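Local atomic coordinates of pyoverdine biosynthesis protein PvcB (Pseudomonas aeruginosa, PDB entry 4YLM), a protein that catalyses the Fe(II)- and 2-oxoglutarate-dependent oxidation of tyrosine isonitrile, a step in the biosynthesis of paerucumarin. Residues L93-G98 with A270-R275; V121-V126 with I279-A284; R162-R167 with A181-R186. All blocks are in the same frame, centred on the assembly; numbering follows the deposited sequence.

Interaction 1 (L93-G98 with A270-R275)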
loop_
_atom_site.group_PDB
_atom_site.type_symbol
_atom_site.label_atom_id
_atom_site.label_comp_id
_atom_site.label_asym_id
_atom_site.label_seq_id
_atom_site.Cartn_x
_atom_site.Cartn_y
_atom_site.Cartn_z
ATOM N N LEU A 93 0.622 14.013 27.854
ATOM C CA LEU A 93 0.617 13.065 28.973
ATOM C C LEU A 93 1.965 13.144 29.654
ATOM O O LEU A 93 2.920 12.478 29.247
ATOM C CB LEU A 93 0.353 11.634 28.489
ATOM C CG LEU A 93 -1.025 11.350 27.884
ATOM C CD1 LEU A 93 -1.003 10.075 27.050
ATOM C CD2 LEU A 93 -2.105 11.258 28.961
ATOM N N VAL A 94 2.044 13.985 30.678
ATOM C CA VAL A 94 3.321 14.297 31.304
ATOM C C VAL A 94 3.309 13.805 32.741
ATOM O O VAL A 94 2.360 14.060 33.482
ATOM C CB VAL A 94 3.599 15.808 31.285
ATOM C CG1 VAL A 94 4.993 16.109 31.832
ATOM C CG2 VAL A 94 3.455 16.353 29.874
ATOM N N GLU A 95 4.351 13.077 33.119
ATOM C CA GLU A 95 4.477 12.577 34.481
ATOM C C GLU A 95 5.825 12.958 35.060
ATOM O O GLU A 95 6.832 12.998 34.343
ATOM C CB GLU A 95 4.294 11.066 34.522
ATOM C CG GLU A 95 2.945 10.627 34.006
ATOM C CD GLU A 95 2.563 9.263 34.504
ATOM O OE1 GLU A 95 1.380 8.888 34.371
ATOM O OE2 GLU A 95 3.450 8.566 35.038
ATOM N N GLN A 96 5.837 13.246 36.360
ATOM C CA GLN A 96 7.049 13.691 37.032
ATOM C C GLN A 96 7.559 12.617 37.956
ATOM O O GLN A 96 6.792 11.809 38.470
ATOM C CB GLN A 96 6.793 14.973 37.829
ATOM C CG GLN A 96 6.766 16.225 36.980
ATOM C CD GLN A 96 6.467 17.458 37.813
ATOM O OE1 GLN A 96 7.373 18.206 38.213
ATOM N NE2 GLN A 96 5.198 17.669 38.088
ATOM N N GLU A 97 8.865 12.616 38.171
ATOM C CA GLU A 97 9.480 11.581 38.977
ATOM C C GLU A 97 8.883 11.539 40.381
ATOM O O GLU A 97 8.853 12.550 41.080
ATOM C CB GLU A 97 10.986 11.796 39.045
ATOM C CG GLU A 97 11.714 10.624 39.657
ATOM C CD GLU A 97 13.205 10.788 39.587
ATOM O OE1 GLU A 97 13.660 11.744 38.925
ATOM O OE2 GLU A 97 13.922 9.964 40.198
ATOM N N GLY A 98 8.387 10.372 40.773
ATOM C CA GLY A 98 7.917 10.152 42.128
ATOM C C GLY A 98 6.709 10.974 42.531
ATOM O O GLY A 98 6.460 11.175 43.720
ATOM N N ALA A 270 8.155 7.200 37.103
ATOM C CA ALA A 270 9.334 7.816 36.501
ATOM C C ALA A 270 8.933 9.033 35.669
ATOM O O ALA A 270 7.765 9.195 35.333
ATOM C CB ALA A 270 10.089 6.808 35.654
ATOM N N PRO A 271 9.898 9.902 35.356
ATOM C CA PRO A 271 9.623 11.096 34.553
ATOM C C PRO A 271 9.390 10.712 33.088
ATOM O O PRO A 271 10.201 9.986 32.504
ATOM C CB PRO A 271 10.902 11.909 34.696
ATOM C CG PRO A 271 11.947 10.913 35.008
ATOM C CD PRO A 271 11.298 9.841 35.798
ATOM N N ARG A 272 8.299 11.191 32.502
ATOM C CA ARG A 272 7.921 10.735 31.174
ATOM C C ARG A 272 7.001 11.723 30.496
ATOM O O ARG A 272 6.105 12.281 31.126
ATOM C CB ARG A 272 7.209 9.391 31.283
ATOM C CG ARG A 272 7.003 8.685 29.961
ATOM C CD ARG A 272 6.483 7.290 30.216
ATOM N NE ARG A 272 5.047 7.292 30.465
ATOM C CZ ARG A 272 4.404 6.309 31.080
ATOM N NH1 ARG A 272 5.081 5.258 31.537
ATOM N NH2 ARG A 272 3.091 6.381 31.243
ATOM N N HIS A 273 7.214 11.921 29.201
ATOM C CA HIS A 273 6.368 12.806 28.431
ATOM C C HIS A 273 5.894 12.112 27.141
ATOM O O HIS A 273 6.695 11.833 26.252
ATOM C CB HIS A 273 7.134 14.093 28.122
ATOM C CG HIS A 273 6.308 15.145 27.450
ATOM N ND1 HIS A 273 6.795 16.404 27.167
ATOM C CD2 HIS A 273 5.031 15.121 26.998
ATOM C CE1 HIS A 273 5.850 17.112 26.574
ATOM N NE2 HIS A 273 4.773 16.356 26.452
ATOM N N LEU A 274 4.597 11.822 27.067
ATOM C CA LEU A 274 3.986 11.246 25.871
ATOM C C LEU A 274 2.976 12.217 25.291
ATOM O O LEU A 274 2.396 13.034 26.018
ATOM C CB LEU A 274 3.221 9.951 26.197
ATOM C CG LEU A 274 3.930 8.817 26.922
ATOM C CD1 LEU A 274 2.963 7.659 27.093
ATOM C CD2 LEU A 274 5.179 8.382 26.157
ATOM N N ARG A 275 2.742 12.085 23.988
ATOM C CA ARG A 275 1.721 12.846 23.284
ATOM C C ARG A 275 0.865 11.887 22.469
ATOM O O ARG A 275 1.400 11.047 21.747
ATOM C CB ARG A 275 2.377 13.882 22.361
ATOM C CG ARG A 275 2.841 15.135 23.102
ATOM C CD ARG A 275 3.604 16.095 22.211
ATOM N NE ARG A 275 4.008 17.242 23.006
ATOM C CZ ARG A 275 5.100 17.968 22.799
ATOM N NH1 ARG A 275 5.921 17.690 21.791
ATOM N NH2 ARG A 275 5.367 18.982 23.617
HETATM O O HOH W 1 3.293 9.823 30.548
#
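Val94 CG2 stands anti to its own carbonyl carbon, with CG1 anti to the backbone N (chi1 -175°), while His273 holds CG anti to its backbone N (chi1 -174°); these torsions set CG2 beside the imidazole CG on one side of the sheet. CG2 lies over one face of the His273 ring, 3.8 Å from the centroid and displaced toward the rim, where His273 CD2 is its nearest atom at 3.5 Å. This CH-pi contact joins the non-hydrogen-bonded pair Val94-His273, and His273 NE2 is hydrogen-bonded to Glu92 OE1. Hydrogen-bonded pairs flank it in the regular alternation of an antiparallel sheet. Leu93 and Leu274 exchange both backbone bonds, of which Leu274 N to Leu93 O, 2.8 Å, is nearly straight; Glu95 and Arg272 do the same, with Glu95 N 2.8 Å from Arg272 O. The strands 91-95 and 272-286 thereby join at the edge of the mixed sheet of this TauD/TfdA-family oxygenase, a member of the cupin clan.

On the sheet face opposite His273, Leu93 CB meets Leu274 CB at 4.0 Å. Further along that face Glu95 OE1 sits 4.4 Å from Arg272 NH2, well out of the guanidinium plane, so the two may attract by charge, though no N-H points at the oxygen; the carboxylate forms its salt bridges with Arg263 and Arg269, and Arg272 NH1 binds Gly139 O. A water donates to Leu93 O and accepts from Arg272 NE at 3.1 Å, linking the arginine side chain to the strand 91-95 backbone. Past the strand end, Glu97 CB and CG run alongside Pro271 CD.

Interaction 2 (V121-V126 with I279-A284)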
loop_
_atom_site.group_PDB
_atom_site.type_symbol
_atom_site.label_atom_id
_atom_site.label_comp_id
_atom_site.label_asym_id
_atom_site.label_seq_id
_atom_site.Cartn_x
_atom_site.Cartn_y
_atom_site.Cartn_z
ATOM N N VAL A 121 -15.690 6.527 17.316
ATOM C CA VAL A 121 -14.606 5.721 17.874
ATOM C C VAL A 121 -13.380 5.811 16.956
ATOM O O VAL A 121 -13.477 5.555 15.757
ATOM C CB VAL A 121 -15.073 4.240 18.053
ATOM C CG1 VAL A 121 -13.946 3.363 18.560
ATOM C CG2 VAL A 121 -16.282 4.172 19.003
ATOM N N PRO A 122 -12.223 6.202 17.508
ATOM C CA PRO A 122 -11.042 6.329 16.648
ATOM C C PRO A 122 -10.505 4.956 16.257
ATOM O O PRO A 122 -10.575 4.042 17.070
ATOM C CB PRO A 122 -10.034 7.036 17.548
ATOM C CG PRO A 122 -10.412 6.595 18.938
ATOM C CD PRO A 122 -11.919 6.468 18.928
ATOM N N GLU A 123 -9.971 4.813 15.043
ATOM C CA GLU A 123 -9.346 3.543 14.672
ATOM C C GLU A 123 -7.962 3.385 15.301
ATOM O O GLU A 123 -7.614 2.306 15.772
ATOM C CB GLU A 123 -9.271 3.356 13.142
ATOM C CG GLU A 123 -8.599 2.028 12.740
ATOM C CD GLU A 123 -8.766 1.678 11.261
ATOM O OE1 GLU A 123 -9.134 2.571 10.467
ATOM O OE2 GLU A 123 -8.528 0.504 10.900
ATOM N N PHE A 124 -7.173 4.457 15.304
ATOM C CA PHE A 124 -5.798 4.394 15.790
ATOM C C PHE A 124 -5.514 5.382 16.912
ATOM O O PHE A 124 -6.049 6.508 16.928
ATOM C CB PHE A 124 -4.796 4.715 14.666
ATOM C CG PHE A 124 -4.895 3.807 13.459
ATOM C CD1 PHE A 124 -4.559 2.457 13.548
ATOM C CD2 PHE A 124 -5.314 4.314 12.234
ATOM C CE1 PHE A 124 -4.650 1.619 12.413
ATOM C CE2 PHE A 124 -5.407 3.487 11.103
ATOM C CZ PHE A 124 -5.076 2.145 11.196
ATOM N N GLN A 125 -4.628 4.962 17.817
ATOM C CA GLN A 125 -3.908 5.873 18.701
ATOM C C GLN A 125 -2.495 6.027 18.130
ATOM O O GLN A 125 -1.855 5.038 17.782
ATOM C CB GLN A 125 -3.810 5.295 20.125
ATOM C CG GLN A 125 -5.138 4.925 20.789
ATOM C CD GLN A 125 -4.973 3.806 21.818
ATOM O OE1 GLN A 125 -4.308 2.805 21.556
ATOM N NE2 GLN A 125 -5.554 3.985 22.994
ATOM N N VAL A 126 -2.024 7.264 18.001
ATOM C CA VAL A 126 -0.641 7.528 17.649
ATOM C C VAL A 126 0.010 8.176 18.873
ATOM O O VAL A 126 -0.423 9.237 19.321
ATOM C CB VAL A 126 -0.527 8.465 16.432
ATOM C CG1 VAL A 126 0.936 8.820 16.158
ATOM C CG2 VAL A 126 -1.156 7.800 15.195
ATOM N N ILE A 279 -6.839 8.902 15.405
ATOM C CA ILE A 279 -7.118 8.954 13.966
ATOM C C ILE A 279 -8.434 8.248 13.720
ATOM O O ILE A 279 -8.624 7.121 14.170
ATOM C CB ILE A 279 -6.024 8.249 13.141
ATOM C CG1 ILE A 279 -4.632 8.741 13.556
ATOM C CG2 ILE A 279 -6.294 8.396 11.620
ATOM C CD1 ILE A 279 -4.359 10.187 13.228
ATOM N N HIS A 280 -9.341 8.906 13.008
ATOM C CA HIS A 280 -10.642 8.330 12.701
ATOM C C HIS A 280 -10.484 7.097 11.821
ATOM O O HIS A 280 -9.507 6.973 11.085
ATOM C CB HIS A 280 -11.500 9.342 11.938
ATOM C CG HIS A 280 -12.242 10.300 12.820
ATOM N ND1 HIS A 280 -13.200 9.890 13.723
ATOM C CD2 HIS A 280 -12.175 11.649 12.927
ATOM C CE1 HIS A 280 -13.693 10.945 14.347
ATOM N NE2 HIS A 280 -13.093 12.025 13.876
ATOM N N ALA A 281 -11.451 6.198 11.912
ATOM C CA ALA A 281 -11.630 5.143 10.920
ATOM C C ALA A 281 -12.005 5.761 9.567
ATOM O O ALA A 281 -12.275 6.962 9.480
ATOM C CB ALA A 281 -12.720 4.158 11.393
ATOM N N GLU A 282 -12.010 4.943 8.515
ATOM C CA GLU A 282 -12.247 5.423 7.153
ATOM C C GLU A 282 -13.463 4.725 6.568
ATOM O O GLU A 282 -13.356 3.602 6.087
ATOM C CB GLU A 282 -11.051 5.123 6.246
ATOM C CG GLU A 282 -9.776 5.865 6.565
ATOM C CD GLU A 282 -8.629 5.410 5.678
ATOM O OE1 GLU A 282 -8.252 6.165 4.760
ATOM O OE2 GLU A 282 -8.113 4.294 5.889
ATOM N N PRO A 283 -14.623 5.391 6.610
ATOM C CA PRO A 283 -14.726 6.743 7.152
ATOM C C PRO A 283 -15.012 6.695 8.649
ATOM O O PRO A 283 -15.067 5.608 9.239
ATOM C CB PRO A 283 -15.928 7.309 6.397
ATOM C CG PRO A 283 -16.844 6.107 6.261
ATOM C CD PRO A 283 -15.919 4.901 6.100
ATOM N N ALA A 284 -15.205 7.859 9.258
ATOM C CA ALA A 284 -15.364 7.924 10.712
ATOM C C ALA A 284 -16.358 6.887 11.230
ATOM O O ALA A 284 -17.392 6.641 10.615
ATOM C CB ALA A 284 -15.753 9.335 11.155
HETATM O O HOH W 2 -13.723 7.050 13.576
HETATM O O HOH W 3 -7.991 5.129 9.845
HETATM O O HOH W 4 -11.313 2.254 8.896
#
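Ile279 lays its CB near the plane of the Phe124 ring, at the ring edge, with Phe124 CD2 4.1 Å away and Phe124 CB at 4.0 Å. Its CG1, anti to the carbonyl carbon (chi1 -50°), reaches on to Val126 CG2 at 4.0 Å, so one isoleucine spans two side chains of the facing strand. Over the centre of one face of the Phe124 ring lies Glu123 CG, while helix 45-55 packs against the same phenylalanine through Lys49, Ala52 and Arg53.

Glu123 extends past Ala281, with CB 3.9 Å from Ala281 CB and OE1 close to Ala281 CA. Two waters donate to Glu123 OE1: one also donates to His280 O, and the other accepts from Glu282 N, 2.8 Å away. The other oxygen, OE2, forms a salt bridge with Arg53, which also pairs with Glu282 and may offset the repulsion between the two nearby carboxylates. A third water bridges Val121 O and Ala281 N and lies in the plane of the His280 ring, at its edge beside ND1.

Ile279 O receives two backbone donors, Phe124 N at 3.2 Å in the carbonyl plane and Glu123 N in a weak, bent bond; Ile279 N returns a bond to Phe124 O. Two consecutive residues facing one across an antiparallel pair make this a classic beta bulge, set where strand 120-131 turns a corner in the central sheet.

Interaction 3 (R162-R167 with A181-R186)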
loop_
_atom_site.group_PDB
_atom_site.type_symbol
_atom_site.label_atom_id
_atom_site.label_comp_id
_atom_site.label_asym_id
_atom_site.label_seq_id
_atom_site.Cartn_x
_atom_site.Cartn_y
_atom_site.Cartn_z
ATOM N N ARG A 162 -19.362 -15.778 24.804
ATOM C CA ARG A 162 -20.305 -15.541 23.714
ATOM C C ARG A 162 -21.706 -15.142 24.158
ATOM O O ARG A 162 -22.456 -14.556 23.382
ATOM C CB ARG A 162 -20.379 -16.758 22.787
ATOM C CG ARG A 162 -19.153 -16.917 21.900
ATOM C CD ARG A 162 -19.207 -18.217 21.130
ATOM N NE ARG A 162 -18.141 -18.317 20.137
ATOM C CZ ARG A 162 -17.676 -19.469 19.663
ATOM N NH1 ARG A 162 -18.175 -20.618 20.105
ATOM N NH2 ARG A 162 -16.710 -19.476 18.754
ATOM N N ARG A 163 -22.082 -15.460 25.389
ATOM C CA ARG A 163 -23.404 -15.029 25.838
ATOM C C ARG A 163 -23.369 -13.771 26.709
ATOM O O ARG A 163 -24.410 -13.183 27.008
ATOM C CB ARG A 163 -24.215 -16.176 26.465
ATOM C CG ARG A 163 -23.473 -17.073 27.444
ATOM C CD ARG A 163 -24.311 -18.326 27.753
ATOM N NE ARG A 163 -23.928 -18.967 29.013
ATOM C CZ ARG A 163 -24.575 -18.805 30.167
ATOM N NH1 ARG A 163 -25.649 -18.028 30.233
ATOM N NH2 ARG A 163 -24.149 -19.427 31.262
ATOM N N ALA A 164 -22.161 -13.331 27.059
ATOM C CA ALA A 164 -21.982 -12.181 27.939
ATOM C C ALA A 164 -21.991 -10.822 27.226
ATOM O O ALA A 164 -21.516 -10.690 26.097
ATOM C CB ALA A 164 -20.704 -12.339 28.759
ATOM N N SER A 165 -22.535 -9.823 27.915
ATOM C CA SER A 165 -22.550 -8.434 27.472
ATOM C C SER A 165 -22.093 -7.561 28.630
ATOM O O SER A 165 -22.386 -7.862 29.792
ATOM C CB SER A 165 -23.964 -8.007 27.078
ATOM O OG SER A 165 -24.230 -8.287 25.718
ATOM N N GLY A 166 -21.385 -6.479 28.314
ATOM C CA GLY A 166 -20.932 -5.537 29.319
ATOM C C GLY A 166 -21.759 -4.268 29.295
ATOM O O GLY A 166 -22.099 -3.771 28.221
ATOM N N ARG A 167 -22.110 -3.767 30.480
ATOM C CA ARG A 167 -22.791 -2.482 30.619
ATOM C C ARG A 167 -21.927 -1.551 31.457
ATOM O O ARG A 167 -21.578 -1.867 32.595
ATOM C CB ARG A 167 -24.169 -2.640 31.272
ATOM C CG ARG A 167 -25.288 -3.034 30.308
ATOM C CD ARG A 167 -26.670 -2.932 30.973
ATOM N NE ARG A 167 -26.889 -3.969 31.983
ATOM C CZ ARG A 167 -26.953 -3.748 33.294
ATOM N NH1 ARG A 167 -26.815 -2.518 33.773
ATOM N NH2 ARG A 167 -27.155 -4.760 34.130
ATOM N N ALA A 181 -21.723 -3.249 25.213
ATOM C CA ALA A 181 -21.164 -4.023 24.111
ATOM C C ALA A 181 -21.112 -5.510 24.441
ATOM O O ALA A 181 -20.753 -5.895 25.558
ATOM C CB ALA A 181 -19.758 -3.517 23.785
ATOM N N PRO A 182 -21.446 -6.361 23.463
ATOM C CA PRO A 182 -21.192 -7.786 23.687
ATOM C C PRO A 182 -19.705 -7.969 23.972
ATOM O O PRO A 182 -18.885 -7.212 23.435
ATOM C CB PRO A 182 -21.532 -8.424 22.336
ATOM C CG PRO A 182 -22.373 -7.410 21.614
ATOM C CD PRO A 182 -21.932 -6.075 22.104
ATOM N N ILE A 183 -19.362 -8.942 24.806
ATOM C CA ILE A 183 -17.970 -9.267 25.067
ATOM C C ILE A 183 -17.284 -9.732 23.770
ATOM O O ILE A 183 -16.178 -9.304 23.448
ATOM C CB ILE A 183 -17.858 -10.377 26.118
ATOM C CG1 ILE A 183 -18.330 -9.870 27.486
ATOM C CG2 ILE A 183 -16.424 -10.868 26.216
ATOM C CD1 ILE A 183 -17.375 -8.863 28.093
ATOM N N VAL A 184 -17.949 -10.614 23.032
ATOM C CA VAL A 184 -17.427 -11.077 21.751
ATOM C C VAL A 184 -18.064 -10.259 20.635
ATOM O O VAL A 184 -19.282 -10.266 20.469
ATOM C CB VAL A 184 -17.686 -12.596 21.550
ATOM C CG1 VAL A 184 -17.141 -13.077 20.205
ATOM C CG2 VAL A 184 -17.068 -13.396 22.703
ATOM N N GLU A 185 -17.241 -9.532 19.882
ATOM C CA GLU A 185 -17.750 -8.656 18.832
ATOM C C GLU A 185 -17.172 -9.059 17.482
ATOM O O GLU A 185 -16.339 -9.960 17.401
ATOM C CB GLU A 185 -17.372 -7.196 19.123
ATOM C CG GLU A 185 -18.472 -6.359 19.759
ATOM C CD GLU A 185 -19.579 -6.019 18.780
ATOM O OE1 GLU A 185 -20.353 -5.088 19.076
ATOM O OE2 GLU A 185 -19.681 -6.683 17.721
ATOM N N ARG A 186 -17.623 -8.393 16.425
ATOM C CA ARG A 186 -16.950 -8.468 15.140
ATOM C C ARG A 186 -16.232 -7.141 14.920
ATOM O O ARG A 186 -16.708 -6.084 15.357
ATOM C CB ARG A 186 -17.949 -8.732 14.012
ATOM C CG ARG A 186 -18.956 -7.622 13.800
ATOM C CD ARG A 186 -19.948 -8.025 12.728
ATOM N NE ARG A 186 -20.881 -6.957 12.379
ATOM C CZ ARG A 186 -22.207 -7.066 12.461
ATOM N NH1 ARG A 186 -22.761 -8.195 12.894
ATOM N NH2 ARG A 186 -22.983 -6.046 12.108
HETATM O O HOH W 5 -20.442 -11.887 23.895
#
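Ile183 reaches across to Ala164 from its first side-chain carbon: CB lies 3.7 Å from Ala164 O, and CG1, anti to the carbonyl carbon (chi1 -68°), comes within 3.6 Å of the same oxygen and 3.7 Å of Ala164 CB. CD1, the tip, passes Gly166 without close contact. Helix 224-235 covers this apolar side, with Leu227 on Ala164 and Leu231 on Ile183.

The backbone of Ile183 points at the same carbonyl. Its N donates to Ala164 O at 3.1 Å in an almost straight bond, from a position well above the carbonyl plane. A water also donates to Ala164 O and accepts from Val184 N, 2.9 Å away, carrying the link one residue past the direct bond. Next along, Gly166 N binds Ala181 O at 2.9 Å and Ala181 N answers to Gly166 O, the hydrogen-bonded pair of the hairpin formed by strands 165-169 and 178-182. Between these bonds sits the non-hydrogen-bonded pair Ser165-Pro182, where Ser165 OG rests 3.7 Å from Pro182 CA.

Val184 CG2 abuts the backbone of Arg162, 3.9 Å from Arg162 N, and crosses the start of its side chain at CG. Every direct hydrogen bond across the contact joins main-chain atoms, so the pairing depends little on side-chain polarity; the side chains of Ala164, Ile183 and Val184 supply apolar contact.

In the fold
Interactions 1 and 2 share strand 272-286: it has 91-95 as a neighbour at its start and 120-131 beside it in both, and the centres of the two contacts lie 25 Å apart. Interaction 2 adjoins the iron site of His112, Asp114 and His261; interaction 1 lies further off. The side chains of Pro122 (interaction 2) and Leu93 (interaction 1) are about 4 Å and about 8 Å from that of Asp114, to which Gln125 is hydrogen-bonded. Interaction 3, a separate hairpin nested in sequence within the loops closed by both others, comes within about 10 Å of interaction 2 at the nearest atoms; its Ala181 side chain is about 11 Å from that of His112.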